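Local structure of pectate lyase (Paenibacillus sp. 0602, 5GT5) at residues N8-S13 / H286-I291; P219-L224 / E234-I239; Q345-N350 / T369-D374; S376-S381 / A385-A390. The protein cleaves polygalacturonate by beta-elimination, probably in endo fashion, and probably also partly methylated pectins, as a family 1 polysaccharide lyase. The protein carries 1 engineered substitution. All coordinates share one frame; numbering follows the deposited sequence.

Contact 1 of 4, residues N8-S13 / H286-I291; sequences NLTGFS and HAYNII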
loop_
_atom_site.group_PDB
_atom_site.type_symbol
_atom_site.label_atom_id
_atom_site.label_comp_id
_atom_site.label_asym_id
_atom_site.label_seq_id
_atom_site.Cartn_x
_atom_site.Cartn_y
_atom_site.Cartn_z
ATOM N N ASN A 8 -10.435 -16.244 -7.722
ATOM C CA ASN A 8 -9.196 -15.500 -7.497
ATOM C C ASN A 8 -9.434 -14.085 -6.998
ATOM O O ASN A 8 -10.394 -13.426 -7.409
ATOM C CB ASN A 8 -8.361 -15.366 -8.778
ATOM C CG ASN A 8 -7.688 -16.646 -9.183
ATOM O OD1 ASN A 8 -7.833 -17.682 -8.530
ATOM N ND2 ASN A 8 -7.033 -16.602 -10.334
ATOM N N LEU A 9 -8.525 -13.619 -6.153
ATOM C CA LEU A 9 -8.443 -12.199 -5.826
ATOM C C LEU A 9 -8.110 -11.405 -7.088
ATOM O O LEU A 9 -7.154 -11.733 -7.801
ATOM C CB LEU A 9 -7.360 -11.986 -4.766
ATOM C CG LEU A 9 -6.919 -10.541 -4.519
ATOM C CD1 LEU A 9 -8.078 -9.679 -3.986
ATOM C CD2 LEU A 9 -5.796 -10.566 -3.496
ATOM N N THR A 10 -8.923 -10.393 -7.383
ATOM C CA THR A 10 -8.648 -9.461 -8.482
ATOM C C THR A 10 -8.829 -8.030 -7.994
ATOM O O THR A 10 -9.263 -7.780 -6.862
ATOM C CB THR A 10 -9.610 -9.672 -9.648
ATOM O OG1 THR A 10 -10.919 -9.267 -9.223
ATOM C CG2 THR A 10 -9.679 -11.131 -10.063
ATOM N N GLY A 11 -8.478 -7.082 -8.845
ATOM C CA GLY A 11 -8.881 -5.690 -8.636
ATOM C C GLY A 11 -7.907 -4.925 -7.778
ATOM O O GLY A 11 -6.725 -5.313 -7.663
ATOM N N PHE A 12 -8.358 -3.851 -7.136
ATOM C CA PHE A 12 -7.416 -2.962 -6.461
ATOM C C PHE A 12 -6.732 -3.594 -5.258
ATOM O O PHE A 12 -5.650 -3.150 -4.870
ATOM C CB PHE A 12 -8.095 -1.654 -6.041
ATOM C CG PHE A 12 -8.404 -0.717 -7.202
ATOM C CD1 PHE A 12 -7.391 -0.073 -7.901
ATOM C CD2 PHE A 12 -9.723 -0.476 -7.591
ATOM C CE1 PHE A 12 -7.674 0.789 -8.968
ATOM C CE2 PHE A 12 -10.017 0.396 -8.644
ATOM C CZ PHE A 12 -9.001 1.048 -9.326
ATOM N N SER A 13 -7.339 -4.639 -4.674
ATOM C CA SER A 13 -6.666 -5.359 -3.600
ATOM C C SER A 13 -5.647 -6.362 -4.083
ATOM O O SER A 13 -5.130 -7.133 -3.276
ATOM C CB SER A 13 -7.673 -6.045 -2.676
ATOM O OG SER A 13 -6.990 -6.660 -1.567
ATOM N N HIS A 286 -14.503 0.638 -9.538
ATOM C CA HIS A 286 -14.796 -0.242 -10.665
ATOM C C HIS A 286 -15.703 -1.362 -10.186
ATOM O O HIS A 286 -15.322 -2.129 -9.282
ATOM C CB HIS A 286 -13.467 -0.790 -11.222
ATOM C CG HIS A 286 -13.625 -1.773 -12.348
ATOM N ND1 HIS A 286 -12.794 -2.863 -12.491
ATOM C CD2 HIS A 286 -14.465 -1.789 -13.407
ATOM C CE1 HIS A 286 -13.150 -3.545 -13.567
ATOM N NE2 HIS A 286 -14.165 -2.930 -14.135
ATOM N N ALA A 287 -16.894 -1.450 -10.775
ATOM C CA ALA A 287 -17.805 -2.561 -10.531
ATOM C C ALA A 287 -17.962 -3.347 -11.826
ATOM O O ALA A 287 -18.256 -2.789 -12.885
ATOM C CB ALA A 287 -19.138 -2.067 -10.044
ATOM N N TYR A 288 -17.730 -4.647 -11.744
ATOM C CA TYR A 288 -17.995 -5.518 -12.883
ATOM C C TYR A 288 -18.732 -6.764 -12.457
ATOM O O TYR A 288 -18.536 -7.281 -11.358
ATOM C CB TYR A 288 -16.718 -5.851 -13.669
ATOM C CG TYR A 288 -15.669 -6.759 -13.013
ATOM C CD1 TYR A 288 -14.653 -6.223 -12.213
ATOM C CD2 TYR A 288 -15.660 -8.151 -13.248
ATOM C CE1 TYR A 288 -13.655 -7.032 -11.690
ATOM C CE2 TYR A 288 -14.662 -8.977 -12.704
ATOM C CZ TYR A 288 -13.689 -8.406 -11.909
ATOM O OH TYR A 288 -12.700 -9.195 -11.372
ATOM N N ASN A 289 -19.621 -7.255 -13.321
ATOM C CA ASN A 289 -20.378 -8.472 -13.023
ATOM C C ASN A 289 -21.043 -8.387 -11.659
ATOM O O ASN A 289 -20.968 -9.328 -10.866
ATOM C CB ASN A 289 -19.484 -9.722 -13.072
ATOM C CG ASN A 289 -19.003 -10.091 -14.489
ATOM O OD1 ASN A 289 -17.971 -10.752 -14.615
ATOM N ND2 ASN A 289 -19.744 -9.706 -15.530
ATOM N N ILE A 290 -21.694 -7.254 -11.390
ATOM C CA ILE A 290 -22.531 -7.150 -10.181
ATOM C C ILE A 290 -23.993 -7.133 -10.568
ATOM O O ILE A 290 -24.319 -6.909 -11.741
ATOM C CB ILE A 290 -22.183 -5.924 -9.273
ATOM C CG1 ILE A 290 -22.488 -4.579 -9.960
ATOM C CG2 ILE A 290 -20.694 -6.021 -8.820
ATOM C CD1 ILE A 290 -22.540 -3.407 -8.961
ATOM N N ILE A 291 -24.865 -7.391 -9.595
ATOM C CA ILE A 291 -26.317 -7.335 -9.776
ATOM C C ILE A 291 -26.887 -6.340 -8.786
ATOM O O ILE A 291 -26.587 -6.431 -7.584
ATOM C CB ILE A 291 -26.958 -8.698 -9.521
ATOM C CG1 ILE A 291 -26.427 -9.709 -10.539
ATOM C CG2 ILE A 291 -28.486 -8.611 -9.616
ATOM C CD1 ILE A 291 -26.942 -11.104 -10.301
#
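Thr10 and Tyr288 meet through their hydroxyls where the N-terminal segment runs along the outside of the right-handed parallel beta-helix of this pectate lyase. Residues 286-288 end the strand 284-288, one of the stacked strands of that helix. Residues 8-13 have no regular structure. The Tyr288 side chain reaches out from the strand toward Thr10. Its OH lies 2.8 Å from Thr10 OG1, a hydrogen bond in which either oxygen may be the donor. OG1 comes to the phenol at the ring edge, close to the ring plane. On Thr10 the hydroxyl sits between the backbone N and the carbonyl carbon (chi1 68°). This leaves the methyl beside the backbone N, with CG2 3.8 Å from Tyr288 OH. The two side chains run at a slant to each other. Tyr288 is held from another side as well, since its ring stacks with His266.

A second, looser touch lies at the other end. The Phe12 ring approaches the CB of His286, while the imidazole itself turns away. Both imidazole nitrogens are engaged elsewhere: ND1 bonds to Tyr409 OH and NE2 to Glu337. The loop is also tied to neighbouring strands, by Thr10 O to Thr187 OG1 and by Phe12 N to Thr264 OG1. The nearest approach of Phe12 is from CE2 to His286 CB, at 4.5 Å.

Contact 2 of 4, residues P219-L224 / E234-I239; sequences PMYNYL and EDIIAI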
loop_
_atom_site.group_PDB
_atom_site.type_symbol
_atom_site.label_atom_id
_atom_site.label_comp_id
_atom_site.label_asym_id
_atom_site.label_seq_id
_atom_site.Cartn_x
_atom_site.Cartn_y
_atom_site.Cartn_z
ATOM N N PRO A 219 -43.198 8.021 18.206
ATOM C CA PRO A 219 -44.024 9.033 17.516
ATOM C C PRO A 219 -44.046 8.942 15.983
ATOM O O PRO A 219 -45.123 9.113 15.387
ATOM C CB PRO A 219 -43.413 10.359 17.961
ATOM C CG PRO A 219 -42.632 10.035 19.213
ATOM C CD PRO A 219 -42.231 8.603 19.154
ATOM N N MET A 220 -42.908 8.669 15.347
ATOM C CA MET A 220 -42.917 8.529 13.897
ATOM C C MET A 220 -43.727 7.319 13.449
ATOM O O MET A 220 -44.561 7.437 12.558
ATOM C CB MET A 220 -41.481 8.422 13.372
ATOM C CG MET A 220 -41.440 8.255 11.865
ATOM S SD MET A 220 -39.710 8.190 11.402
ATOM C CE MET A 220 -39.864 7.687 9.717
ATOM N N TYR A 221 -43.447 6.164 14.042
ATOM C CA TYR A 221 -44.211 4.968 13.738
ATOM C C TYR A 221 -45.706 5.205 13.951
ATOM O O TYR A 221 -46.556 4.875 13.082
ATOM C CB TYR A 221 -43.707 3.794 14.591
ATOM C CG TYR A 221 -44.465 2.521 14.284
ATOM C CD1 TYR A 221 -44.163 1.766 13.166
ATOM C CD2 TYR A 221 -45.528 2.103 15.096
ATOM C CE1 TYR A 221 -44.881 0.622 12.845
ATOM C CE2 TYR A 221 -46.230 0.952 14.803
ATOM C CZ TYR A 221 -45.901 0.204 13.686
ATOM O OH TYR A 221 -46.612 -0.922 13.349
ATOM N N ASN A 222 -46.030 5.823 15.085
ATOM C CA ASN A 222 -47.428 6.136 15.399
ATOM C C ASN A 222 -48.064 7.030 14.332
ATOM O O ASN A 222 -49.168 6.768 13.846
ATOM C CB ASN A 222 -47.509 6.768 16.796
ATOM C CG ASN A 222 -48.929 6.883 17.318
ATOM O OD1 ASN A 222 -49.720 5.941 17.247
ATOM N ND2 ASN A 222 -49.263 8.058 17.838
ATOM N N TYR A 223 -47.338 8.050 13.896
ATOM C CA TYR A 223 -47.835 8.925 12.853
ATOM C C TYR A 223 -48.074 8.176 11.536
ATOM O O TYR A 223 -49.086 8.365 10.870
ATOM C CB TYR A 223 -46.852 10.069 12.644
ATOM C CG TYR A 223 -47.305 11.042 11.607
ATOM C CD1 TYR A 223 -48.355 11.915 11.857
ATOM C CD2 TYR A 223 -46.707 11.077 10.345
ATOM C CE1 TYR A 223 -48.774 12.815 10.882
ATOM C CE2 TYR A 223 -47.123 11.973 9.360
ATOM C CZ TYR A 223 -48.172 12.811 9.627
ATOM O OH TYR A 223 -48.587 13.692 8.637
ATOM N N LEU A 224 -47.117 7.339 11.142
ATOM C CA LEU A 224 -47.257 6.568 9.914
ATOM C C LEU A 224 -48.481 5.654 9.933
ATOM O O LEU A 224 -49.131 5.464 8.900
ATOM C CB LEU A 224 -46.004 5.744 9.658
ATOM C CG LEU A 224 -44.720 6.542 9.458
ATOM C CD1 LEU A 224 -43.546 5.551 9.432
ATOM C CD2 LEU A 224 -44.810 7.369 8.151
ATOM N N GLU A 234 -48.045 -4.119 8.155
ATOM C CA GLU A 234 -47.482 -4.882 7.066
ATOM C C GLU A 234 -46.808 -3.969 6.043
ATOM O O GLU A 234 -45.719 -4.288 5.578
ATOM C CB GLU A 234 -48.563 -5.749 6.415
ATOM C CG GLU A 234 -49.116 -6.830 7.368
ATOM C CD GLU A 234 -50.247 -6.358 8.363
ATOM O OE1 GLU A 234 -50.753 -5.189 8.313
ATOM O OE2 GLU A 234 -50.652 -7.215 9.201
ATOM N N ASP A 235 -47.428 -2.833 5.720
ATOM C CA ASP A 235 -46.831 -1.866 4.799
ATOM C C ASP A 235 -45.506 -1.403 5.338
ATOM O O ASP A 235 -44.522 -1.308 4.592
ATOM C CB ASP A 235 -47.719 -0.633 4.649
ATOM C CG ASP A 235 -48.957 -0.868 3.805
ATOM O OD1 ASP A 235 -49.027 -1.803 2.973
ATOM O OD2 ASP A 235 -49.889 -0.050 3.986
ATOM N N ILE A 236 -45.471 -1.078 6.628
ATOM C CA ILE A 236 -44.228 -0.548 7.214
ATOM C C ILE A 236 -43.126 -1.609 7.252
ATOM O O ILE A 236 -41.972 -1.317 6.948
ATOM C CB ILE A 236 -44.499 0.125 8.565
ATOM C CG1 ILE A 236 -45.454 1.329 8.355
ATOM C CG2 ILE A 236 -43.194 0.494 9.312
ATOM C CD1 ILE A 236 -45.937 1.913 9.673
ATOM N N ILE A 237 -43.475 -2.851 7.546
ATOM C CA ILE A 237 -42.483 -3.911 7.459
ATOM C C ILE A 237 -41.949 -4.044 6.018
ATOM O O ILE A 237 -40.728 -4.145 5.811
ATOM C CB ILE A 237 -43.119 -5.224 7.925
ATOM C CG1 ILE A 237 -43.309 -5.186 9.439
ATOM C CG2 ILE A 237 -42.288 -6.431 7.507
ATOM C CD1 ILE A 237 -44.271 -6.273 9.919
ATOM N N ALA A 238 -42.823 -4.006 5.019
ATOM C CA ALA A 238 -42.369 -4.150 3.631
ATOM C C ALA A 238 -41.475 -3.000 3.186
ATOM O O ALA A 238 -40.461 -3.225 2.517
ATOM C CB ALA A 238 -43.585 -4.250 2.682
ATOM N N ILE A 239 -41.850 -1.772 3.553
ATOM C CA ILE A 239 -41.086 -0.595 3.141
ATOM C C ILE A 239 -39.735 -0.547 3.890
ATOM O O ILE A 239 -38.704 -0.125 3.345
ATOM C CB ILE A 239 -41.914 0.709 3.322
ATOM C CG1 ILE A 239 -43.140 0.688 2.386
ATOM C CG2 ILE A 239 -41.023 1.948 3.150
ATOM C CD1 ILE A 239 -44.287 1.535 2.870
#
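A pair of short helices, 219-225 and 233-241, packs here through one isoleucine, with Ile236 set against Tyr221 and Leu224. Its terminal methyl does most of the touching. CD1 of Ile236 lies 3.6 Å from CE1 of Tyr221. The same CD1 lies 3.8 Å from CB of Leu224, about one turn after Tyr221 on the same helix. The methyl branch also takes part, with Ile236 CG2 3.9 Å from Tyr221 CE1. Both methyls meet the CD1-CE1 bond of the phenol, CD1 from above the plane and obliquely, CG2 from close to the plane.

These helices belong to the excursions that leave the parallel beta-helix, and all three touching residues are buried. The CA atoms of Leu224 and Ile236, the nearest pair, are 8.2 Å apart, and side chains fill the gap. Tyr221 has CG anti to its backbone N (chi1 -179°), which carries the ring out toward the second helix. Its polar end has another partner, for the OH bonds to Glu212. The ring also rests on Ile208 and Met211 of helix 203-212. Leu224 has a further neighbour in Ile312 of helix 306-314.

Contact 3 of 4, residues Q345-N350 / T369-D374; sequences QYPVRN and TIYSLD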
loop_
_atom_site.group_PDB
_atom_site.type_symbol
_atom_site.label_atom_id
_atom_site.label_comp_id
_atom_site.label_asym_id
_atom_site.label_seq_id
_atom_site.Cartn_x
_atom_site.Cartn_y
_atom_site.Cartn_z
ATOM N N GLN A 345 -34.646 2.942 -10.342
ATOM C CA GLN A 345 -35.138 4.035 -11.187
ATOM C C GLN A 345 -34.023 4.959 -11.692
ATOM O O GLN A 345 -34.082 5.468 -12.825
ATOM C CB GLN A 345 -36.197 4.835 -10.436
ATOM C CG GLN A 345 -36.862 5.916 -11.352
ATOM C CD GLN A 345 -38.125 6.499 -10.758
ATOM O OE1 GLN A 345 -38.670 5.981 -9.785
ATOM N NE2 GLN A 345 -38.613 7.573 -11.362
ATOM N N TYR A 346 -33.018 5.203 -10.850
ATOM C CA TYR A 346 -31.943 6.138 -11.177
ATOM C C TYR A 346 -30.628 5.401 -11.038
ATOM O O TYR A 346 -29.882 5.606 -10.084
ATOM C CB TYR A 346 -31.965 7.368 -10.256
ATOM C CG TYR A 346 -33.278 8.125 -10.299
ATOM C CD1 TYR A 346 -33.570 8.956 -11.367
ATOM C CD2 TYR A 346 -34.215 7.999 -9.280
ATOM C CE1 TYR A 346 -34.786 9.648 -11.419
ATOM C CE2 TYR A 346 -35.422 8.689 -9.318
ATOM C CZ TYR A 346 -35.690 9.511 -10.386
ATOM O OH TYR A 346 -36.889 10.197 -10.411
ATOM N N PRO A 347 -30.318 4.519 -11.988
ATOM C CA PRO A 347 -29.153 3.637 -11.817
ATOM C C PRO A 347 -27.787 4.310 -11.897
ATOM O O PRO A 347 -26.809 3.707 -11.446
ATOM C CB PRO A 347 -29.300 2.641 -12.976
ATOM C CG PRO A 347 -30.122 3.414 -14.028
ATOM C CD PRO A 347 -31.092 4.229 -13.215
ATOM N N VAL A 348 -27.721 5.494 -12.489
ATOM C CA VAL A 348 -26.447 6.117 -12.814
ATOM C C VAL A 348 -26.554 7.593 -12.460
ATOM O O VAL A 348 -27.222 8.363 -13.163
ATOM C CB VAL A 348 -26.109 5.958 -14.336
ATOM C CG1 VAL A 348 -24.702 6.518 -14.625
ATOM C CG2 VAL A 348 -26.163 4.496 -14.778
ATOM N N ARG A 349 -25.894 8.013 -11.387
ATOM C CA ARG A 349 -25.981 9.408 -10.937
ATOM C C ARG A 349 -24.606 10.020 -10.851
ATOM O O ARG A 349 -23.618 9.344 -10.525
ATOM C CB ARG A 349 -26.689 9.508 -9.579
ATOM C CG ARG A 349 -28.145 9.108 -9.639
ATOM C CD ARG A 349 -28.812 9.264 -8.286
ATOM N NE ARG A 349 -29.092 10.655 -8.027
ATOM C CZ ARG A 349 -30.185 11.289 -8.458
ATOM N NH1 ARG A 349 -31.123 10.634 -9.134
ATOM N NH2 ARG A 349 -30.348 12.578 -8.198
ATOM N N ASN A 350 -24.553 11.318 -11.122
ATOM C CA ASN A 350 -23.288 12.033 -11.216
ATOM C C ASN A 350 -23.161 13.276 -10.339
ATOM O O ASN A 350 -22.155 13.952 -10.416
ATOM C CB ASN A 350 -22.943 12.352 -12.692
ATOM C CG ASN A 350 -23.838 13.437 -13.296
ATOM O OD1 ASN A 350 -24.819 13.876 -12.685
ATOM N ND2 ASN A 350 -23.496 13.866 -14.500
ATOM N N THR A 369 -24.393 -3.455 -20.060
ATOM C CA THR A 369 -25.140 -3.834 -18.870
ATOM C C THR A 369 -26.601 -4.003 -19.200
ATOM O O THR A 369 -27.161 -3.273 -20.023
ATOM C CB THR A 369 -24.897 -2.767 -17.804
ATOM O OG1 THR A 369 -23.586 -2.985 -17.280
ATOM C CG2 THR A 369 -25.857 -2.841 -16.664
ATOM N N ILE A 370 -27.211 -5.002 -18.583
ATOM C CA ILE A 370 -28.627 -5.293 -18.732
ATOM C C ILE A 370 -29.431 -4.498 -17.718
ATOM O O ILE A 370 -29.103 -4.505 -16.529
ATOM C CB ILE A 370 -28.850 -6.814 -18.566
ATOM C CG1 ILE A 370 -28.168 -7.543 -19.735
ATOM C CG2 ILE A 370 -30.339 -7.167 -18.492
ATOM C CD1 ILE A 370 -28.170 -9.095 -19.592
ATOM N N TYR A 371 -30.462 -3.802 -18.193
ATOM C CA TYR A 371 -31.281 -2.955 -17.349
ATOM C C TYR A 371 -32.753 -3.228 -17.594
ATOM O O TYR A 371 -33.185 -3.410 -18.748
ATOM C CB TYR A 371 -30.971 -1.484 -17.638
ATOM C CG TYR A 371 -31.783 -0.522 -16.840
ATOM C CD1 TYR A 371 -31.487 -0.271 -15.498
ATOM C CD2 TYR A 371 -32.870 0.127 -17.414
ATOM C CE1 TYR A 371 -32.265 0.640 -14.756
ATOM C CE2 TYR A 371 -33.656 1.014 -16.695
ATOM C CZ TYR A 371 -33.350 1.272 -15.363
ATOM O OH TYR A 371 -34.124 2.167 -14.668
ATOM N N SER A 372 -33.536 -3.240 -16.521
ATOM C CA SER A 372 -34.990 -3.411 -16.608
ATOM C C SER A 372 -35.653 -2.573 -15.532
ATOM O O SER A 372 -35.210 -2.576 -14.386
ATOM C CB SER A 372 -35.360 -4.880 -16.436
ATOM O OG SER A 372 -36.776 -5.046 -16.453
ATOM N N LEU A 373 -36.706 -1.842 -15.904
ATOM C CA LEU A 373 -37.479 -1.071 -14.939
ATOM C C LEU A 373 -38.952 -1.285 -15.258
ATOM O O LEU A 373 -39.412 -0.942 -16.360
ATOM C CB LEU A 373 -37.145 0.435 -15.010
ATOM C CG LEU A 373 -37.921 1.311 -14.004
ATOM C CD1 LEU A 373 -37.502 0.954 -12.572
ATOM C CD2 LEU A 373 -37.719 2.815 -14.263
ATOM N N ASP A 374 -39.688 -1.851 -14.308
ATOM C CA ASP A 374 -41.128 -2.074 -14.475
ATOM C C ASP A 374 -41.419 -2.852 -15.753
ATOM O O ASP A 374 -42.343 -2.516 -16.494
ATOM C CB ASP A 374 -41.889 -0.746 -14.467
ATOM C CG ASP A 374 -41.668 0.058 -13.200
ATOM O OD1 ASP A 374 -41.523 -0.544 -12.118
ATOM O OD2 ASP A 374 -41.629 1.297 -13.291
#
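Pro347 and Tyr371 form the tight part of this contact, between two strands of neighbouring faces of the right-handed parallel beta-helix. CG of the proline is 3.6 Å from CE1 of the tyrosine, and it meets the ring obliquely. The other proline carbons follow close behind: CB is 4.0 Å from the same CE1, and CD is 3.9 Å from the OH. The two side chains cross at about a right angle. Tyr371 starts toward the other strand, and with CG anti to the backbone N (chi1 179°) its ring reaches Pro347. Both residues are buried. The phenol is anchored at its far end by a hydrogen bond from its OH to the carbonyl oxygen of Val344. Gln345 O lies farther from that OH, at 3.8 Å.

The other end is looser and closer to solvent. Leu373 sets its two methyls against the start of the other segment. CD1 is 4.1 Å from Gln345 CA, and CD2 is 4.3 Å from Gln345 CG. Both residues remain partly exposed. The Gln345 side chain sets out away from Leu373, and its OE1 bonds to Arg298.

Strand 346-349 lies at one edge of a parallel sheet, beside strand 324-329. Strand 369-372 pairs with 340-342 in parallel and with 378-380 in the antiparallel sense. Ile341 of strand 340-342 lies against both Pro347 and Tyr371.

Contact 4 of 4, residues S376-S381 / A385-A390; sequences SSFRGS and AGSPLA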
loop_
_atom_site.group_PDB
_atom_site.type_symbol
_atom_site.label_atom_id
_atom_site.label_comp_id
_atom_site.label_asym_id
_atom_site.label_seq_id
_atom_site.Cartn_x
_atom_site.Cartn_y
_atom_site.Cartn_z
ATOM N N SER A 376 -39.395 -3.193 -18.453
ATOM C CA SER A 376 -38.664 -2.781 -19.639
ATOM C C SER A 376 -37.470 -3.682 -19.885
ATOM O O SER A 376 -37.118 -4.525 -19.063
ATOM C CB SER A 376 -38.200 -1.332 -19.516
ATOM O OG SER A 376 -37.077 -1.226 -18.656
ATOM N N SER A 377 -36.829 -3.494 -21.031
ATOM C CA SER A 377 -35.643 -4.267 -21.350
ATOM C C SER A 377 -34.648 -3.463 -22.183
ATOM O O SER A 377 -34.994 -2.939 -23.247
ATOM C CB SER A 377 -36.045 -5.554 -22.076
ATOM O OG SER A 377 -34.904 -6.337 -22.346
ATOM N N PHE A 378 -33.421 -3.342 -21.686
ATOM C CA PHE A 378 -32.352 -2.648 -22.359
ATOM C C PHE A 378 -31.066 -3.390 -22.097
ATOM O O PHE A 378 -30.849 -3.935 -21.010
ATOM C CB PHE A 378 -32.242 -1.195 -21.850
ATOM C CG PHE A 378 -31.087 -0.411 -22.439
ATOM C CD1 PHE A 378 -31.204 0.210 -23.683
ATOM C CD2 PHE A 378 -29.887 -0.278 -21.747
ATOM C CE1 PHE A 378 -30.161 0.943 -24.215
ATOM C CE2 PHE A 378 -28.845 0.475 -22.281
ATOM C CZ PHE A 378 -28.979 1.084 -23.519
ATOM N N ARG A 379 -30.209 -3.467 -23.092
ATOM C CA ARG A 379 -28.851 -3.906 -22.834
ATOM C C ARG A 379 -27.962 -2.954 -23.586
ATOM O O ARG A 379 -28.131 -2.762 -24.794
ATOM C CB ARG A 379 -28.587 -5.350 -23.284
ATOM C CG ARG A 379 -27.143 -5.783 -23.046
ATOM C CD ARG A 379 -26.943 -7.276 -23.312
ATOM N NE ARG A 379 -25.535 -7.617 -23.227
ATOM C CZ ARG A 379 -25.071 -8.862 -23.164
ATOM N NH1 ARG A 379 -25.920 -9.889 -23.165
ATOM N NH2 ARG A 379 -23.769 -9.076 -23.087
ATOM N N GLY A 380 -27.007 -2.342 -22.890
ATOM C CA GLY A 380 -26.125 -1.406 -23.555
ATOM C C GLY A 380 -25.319 -0.587 -22.585
ATOM O O GLY A 380 -24.985 -1.025 -21.480
ATOM N N SER A 381 -24.994 0.615 -23.026
ATOM C CA SER A 381 -24.102 1.503 -22.276
ATOM C C SER A 381 -24.830 2.742 -21.813
ATOM O O SER A 381 -25.977 2.990 -22.185
ATOM C CB SER A 381 -22.937 1.911 -23.155
ATOM O OG SER A 381 -23.310 3.001 -23.972
ATOM N N ALA A 385 -27.610 7.221 -27.453
ATOM C CA ALA A 385 -28.788 8.073 -27.444
ATOM C C ALA A 385 -30.007 7.404 -26.848
ATOM O O ALA A 385 -30.354 6.269 -27.190
ATOM C CB ALA A 385 -29.108 8.564 -28.869
ATOM N N GLY A 386 -30.667 8.112 -25.932
ATOM C CA GLY A 386 -31.855 7.564 -25.313
ATOM C C GLY A 386 -31.595 6.499 -24.262
ATOM O O GLY A 386 -32.550 5.893 -23.779
ATOM N N SER A 387 -30.333 6.259 -23.899
ATOM C CA SER A 387 -30.061 5.181 -22.966
ATOM C C SER A 387 -30.698 5.400 -21.608
ATOM O O SER A 387 -30.552 6.477 -21.032
ATOM C CB SER A 387 -28.578 5.069 -22.766
ATOM O OG SER A 387 -28.347 4.084 -21.725
ATOM N N PRO A 388 -31.353 4.356 -21.062
ATOM C CA PRO A 388 -31.876 4.508 -19.696
ATOM C C PRO A 388 -30.761 4.446 -18.648
ATOM O O PRO A 388 -31.027 4.676 -17.469
ATOM C CB PRO A 388 -32.825 3.315 -19.543
ATOM C CG PRO A 388 -32.219 2.241 -20.414
ATOM C CD PRO A 388 -31.650 3.030 -21.626
ATOM N N LEU A 389 -29.542 4.169 -19.080
ATOM C CA LEU A 389 -28.384 4.199 -18.177
ATOM C C LEU A 389 -27.610 5.533 -18.254
ATOM O O LEU A 389 -26.505 5.645 -17.724
ATOM C CB LEU A 389 -27.458 3.030 -18.485
ATOM C CG LEU A 389 -28.108 1.671 -18.286
ATOM C CD1 LEU A 389 -27.214 0.562 -18.797
ATOM C CD2 LEU A 389 -28.414 1.473 -16.804
ATOM N N ALA A 390 -28.181 6.555 -18.906
ATOM C CA ALA A 390 -27.482 7.840 -19.000
ATOM C C ALA A 390 -27.320 8.479 -17.615
ATOM O O ALA A 390 -28.208 8.385 -16.771
ATOM C CB ALA A 390 -28.253 8.787 -19.909
#
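Phe378 opens the contact by laying its ring against Pro388. The proline CD sits over the face of the ring, 3.4 Å from the Phe378 centroid and only 8° off the ring normal. This is a CH-pi contact, with CD almost above the ring centre. CG of Pro388 covers the inner end, 3.5 Å from Phe378 CG. The phenyl extends with CG anti to the backbone N (chi1 176°). Leu389 meets a different part of the same ring: its CD1 comes to the edge, near the ring plane, 3.8 Å from Phe378 CE2.

Strand 378-380 is a short hairpin partner of strand 369-372 near the C-terminal end of the parallel beta-helix. The chain leaves this strand and turns back at once over it. Arg379 points away from the returning loop and forms salt bridges with Asp368 and Asp415. Next, Gly380 O, which faces Thr369 N of the paired strand, is also brushed by Leu389 CD1 at 3.8 Å.

Ser381 gives the one polar link. Its carbonyl O accepts a hydrogen bond from Ser387 OG at 2.7 Å. The donor lies in the carbonyl plane, at a C=O...OG angle of 150°. That serine oxygen has a second role, because it accepts from Leu389 N at 2.9 Å in an ST turn. Ser387 also begins a type I beta turn, closed by a bond from Ala390 N to Ser387 O.

Overall arrangement
Contacts 3 and 4 are joined directly, because strands 369-372 and 378-380 pair in antiparallel fashion and Tyr371 also packs on Pro388. Their centres are about 8 Å apart. Contact 1 lies on the same beta-helix, with its centre about 20 Å from that of contact 3. Contact 2 belongs to the helical excursion, and its centre is about 37 Å from that of contact 1, across the middle of the chain. It is wholly buried and purely apolar. The other three are partly buried. Contact 1 depends on one hydroxyl pair, contact 3 on apolar packing, and contact 4 combines a ring-face contact with a serine bond.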